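Local coordinates for CDA peptide synthetase I (Streptomyces coelicolor, PDB 5DU9), which is a multidomain nonribosomal peptide synthetase, represented here by its N-terminal condensation domain, at residues F221-E226 with P314-V319. The protein carries 1 engineered substitution. Numbering follows the deposited sequence.
Sequences FTDRPE and PLRLAV
Asp-223 and Arg-316 meet tip to tip in a bidentate salt bridge that ties the type I beta turn Phe-221 to Arg-224, just beyond helix 208-220, to strand 311-318 of the condensation domain. Carboxylate and guanidinium are nearly coplanar. Arg-316 NH1 donates to the syn lone pair of Asp-223 OD1 at 2.8 Å in an almost straight bond (167°), while the second leg, from Arg-316 NH2 to Asp-223 OD2, is modelled at 2.4 Å, a doubtful, too-short value. Pro-225 CG sits over one face of the guanidinium, offset toward its rim, 3.4 Å from Arg-316 NH2. Beside the ion pair, the Phe-221 ring passes Arg-316 in the opposite direction, its plane only 11° from that of the guanidinium. A chi1 of -166° sets Arg-316 CG anti to the backbone N, and from CG to NE the chain runs extended toward the turn. Strand 311-318 pairs with strand 287-294, from which Asp-287 offers Arg-316 NE a weak, long ion pair; Val-359 packs on Phe-221, Pro-225 and Pro-314. Arg-224 N closes the turn by hydrogen bonding to Phe-221 O at 2.9 Å, and Phe-221 CZ makes an apolar contact with Pro-314 CG at 3.4 Å.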
loop_
_atom_site.group_PDB
_atom_site.type_symbol
_atom_site.label_atom_id
_atom_site.label_comp_id
_atom_site.label_asym_id
_atom_site.label_seq_id
_atom_site.Cartn_x
_atom_site.Cartn_y
_atom_site.Cartn_z
ATOM N N PHE A 221 -9.444 14.735 18.301
ATOM C CA PHE A 221 -9.499 13.472 19.041
ATOM C C PHE A 221 -9.284 13.644 20.541
ATOM O O PHE A 221 -8.681 12.788 21.189
ATOM C CB PHE A 221 -8.459 12.504 18.470
ATOM C CG PHE A 221 -8.746 12.085 17.060
ATOM C CD1 PHE A 221 -9.552 10.992 16.803
ATOM C CD2 PHE A 221 -8.220 12.789 15.987
ATOM C CE1 PHE A 221 -9.827 10.604 15.506
ATOM C CE2 PHE A 221 -8.494 12.409 14.691
ATOM C CZ PHE A 221 -9.299 11.312 14.449
ATOM N N THR A 222 -9.791 14.742 21.095
ATOM C CA THR A 222 -9.683 14.985 22.525
ATOM C C THR A 222 -10.394 13.898 23.326
ATOM O O THR A 222 -10.008 13.609 24.458
ATOM C CB THR A 222 -10.264 16.361 22.916
ATOM O OG1 THR A 222 -11.577 16.513 22.359
ATOM C CG2 THR A 222 -9.371 17.484 22.407
ATOM N N ASP A 223 -11.423 13.291 22.739
ATOM C CA ASP A 223 -12.161 12.226 23.418
ATOM C C ASP A 223 -11.453 10.877 23.281
ATOM O O ASP A 223 -11.834 9.903 23.932
ATOM C CB ASP A 223 -13.593 12.130 22.884
ATOM C CG ASP A 223 -13.648 11.924 21.387
ATOM O OD1 ASP A 223 -12.756 12.436 20.683
ATOM O OD2 ASP A 223 -14.591 11.255 20.915
ATOM N N ARG A 224 -10.422 10.833 22.441
ATOM C CA ARG A 224 -9.555 9.661 22.326
ATOM C C ARG A 224 -10.342 8.360 22.151
ATOM O O ARG A 224 -10.240 7.448 22.972
ATOM C CB ARG A 224 -8.645 9.570 23.554
ATOM C CG ARG A 224 -7.597 10.669 23.605
ATOM C CD ARG A 224 -6.847 10.699 24.928
ATOM N NE ARG A 224 -5.773 11.688 24.904
ATOM C CZ ARG A 224 -5.132 12.138 25.980
ATOM N NH1 ARG A 224 -5.455 11.699 27.190
ATOM N NH2 ARG A 224 -4.168 13.039 25.842
ATOM N N PRO A 225 -11.135 8.275 21.075
ATOM C CA PRO A 225 -11.924 7.065 20.821
ATOM C C PRO A 225 -11.041 5.837 20.642
ATOM O O PRO A 225 -10.047 5.891 19.916
ATOM C CB PRO A 225 -12.671 7.400 19.529
ATOM C CG PRO A 225 -11.817 8.428 18.858
ATOM C CD PRO A 225 -11.263 9.251 19.981
ATOM N N GLU A 226 -11.402 4.746 21.303
ATOM C CA GLU A 226 -10.626 3.517 21.228
ATOM C C GLU A 226 -10.862 2.853 19.876
ATOM O O GLU A 226 -11.999 2.795 19.411
ATOM C CB GLU A 226 -11.011 2.566 22.367
ATOM C CG GLU A 226 -10.150 1.314 22.470
ATOM C CD GLU A 226 -8.727 1.608 22.914
ATOM O OE1 GLU A 226 -8.439 2.767 23.281
ATOM O OE2 GLU A 226 -7.895 0.677 22.898
ATOM N N PRO A 314 -6.208 9.297 10.507
ATOM C CA PRO A 314 -7.563 8.886 10.881
ATOM C C PRO A 314 -8.624 9.803 10.298
ATOM O O PRO A 314 -8.534 11.023 10.434
ATOM C CB PRO A 314 -7.538 8.984 12.400
ATOM C CG PRO A 314 -6.621 10.129 12.662
ATOM C CD PRO A 314 -5.561 10.061 11.590
ATOM N N LEU A 315 -9.614 9.204 9.651
ATOM C CA LEU A 315 -10.738 9.932 9.094
ATOM C C LEU A 315 -11.953 9.676 9.967
ATOM O O LEU A 315 -12.478 8.561 10.013
ATOM C CB LEU A 315 -10.992 9.494 7.651
ATOM C CG LEU A 315 -11.923 10.367 6.812
ATOM C CD1 LEU A 315 -11.258 11.690 6.470
ATOM C CD2 LEU A 315 -12.320 9.628 5.553
ATOM N N ARG A 316 -12.382 10.706 10.686
ATOM C CA ARG A 316 -13.499 10.578 11.597
ATOM C C ARG A 316 -14.767 11.087 10.940
ATOM O O ARG A 316 -14.803 12.204 10.416
ATOM C CB ARG A 316 -13.223 11.336 12.882
ATOM C CG ARG A 316 -14.169 10.971 13.975
ATOM C CD ARG A 316 -13.687 11.528 15.286
ATOM N NE ARG A 316 -14.320 10.854 16.402
ATOM C CZ ARG A 316 -13.995 11.061 17.668
ATOM N NH1 ARG A 316 -13.039 11.932 17.977
ATOM N NH2 ARG A 316 -14.627 10.396 18.623
ATOM N N LEU A 317 -15.799 10.252 10.978
ATOM C CA LEU A 317 -17.031 10.481 10.233
ATOM C C LEU A 317 -18.231 10.244 11.134
ATOM O O LEU A 317 -18.330 9.196 11.770
ATOM C CB LEU A 317 -17.103 9.549 9.019
ATOM C CG LEU A 317 -15.852 9.510 8.141
ATOM C CD1 LEU A 317 -15.818 8.269 7.269
ATOM C CD2 LEU A 317 -15.785 10.763 7.291
ATOM N N ALA A 318 -19.135 11.216 11.192
ATOM C CA ALA A 318 -20.394 11.038 11.894
ATOM C C ALA A 318 -21.468 10.649 10.891
ATOM O O ALA A 318 -21.658 11.333 9.889
ATOM C CB ALA A 318 -20.785 12.306 12.639
ATOM N N VAL A 319 -22.143 9.532 11.151
ATOM C CA VAL A 319 -23.256 9.089 10.324
ATOM C C VAL A 319 -24.518 9.167 11.170
ATOM O O VAL A 319 -24.761 8.328 12.039
ATOM C CB VAL A 319 -23.047 7.659 9.779
ATOM C CG1 VAL A 319 -24.189 7.267 8.860
ATOM C CG2 VAL A 319 -21.721 7.560 9.039
#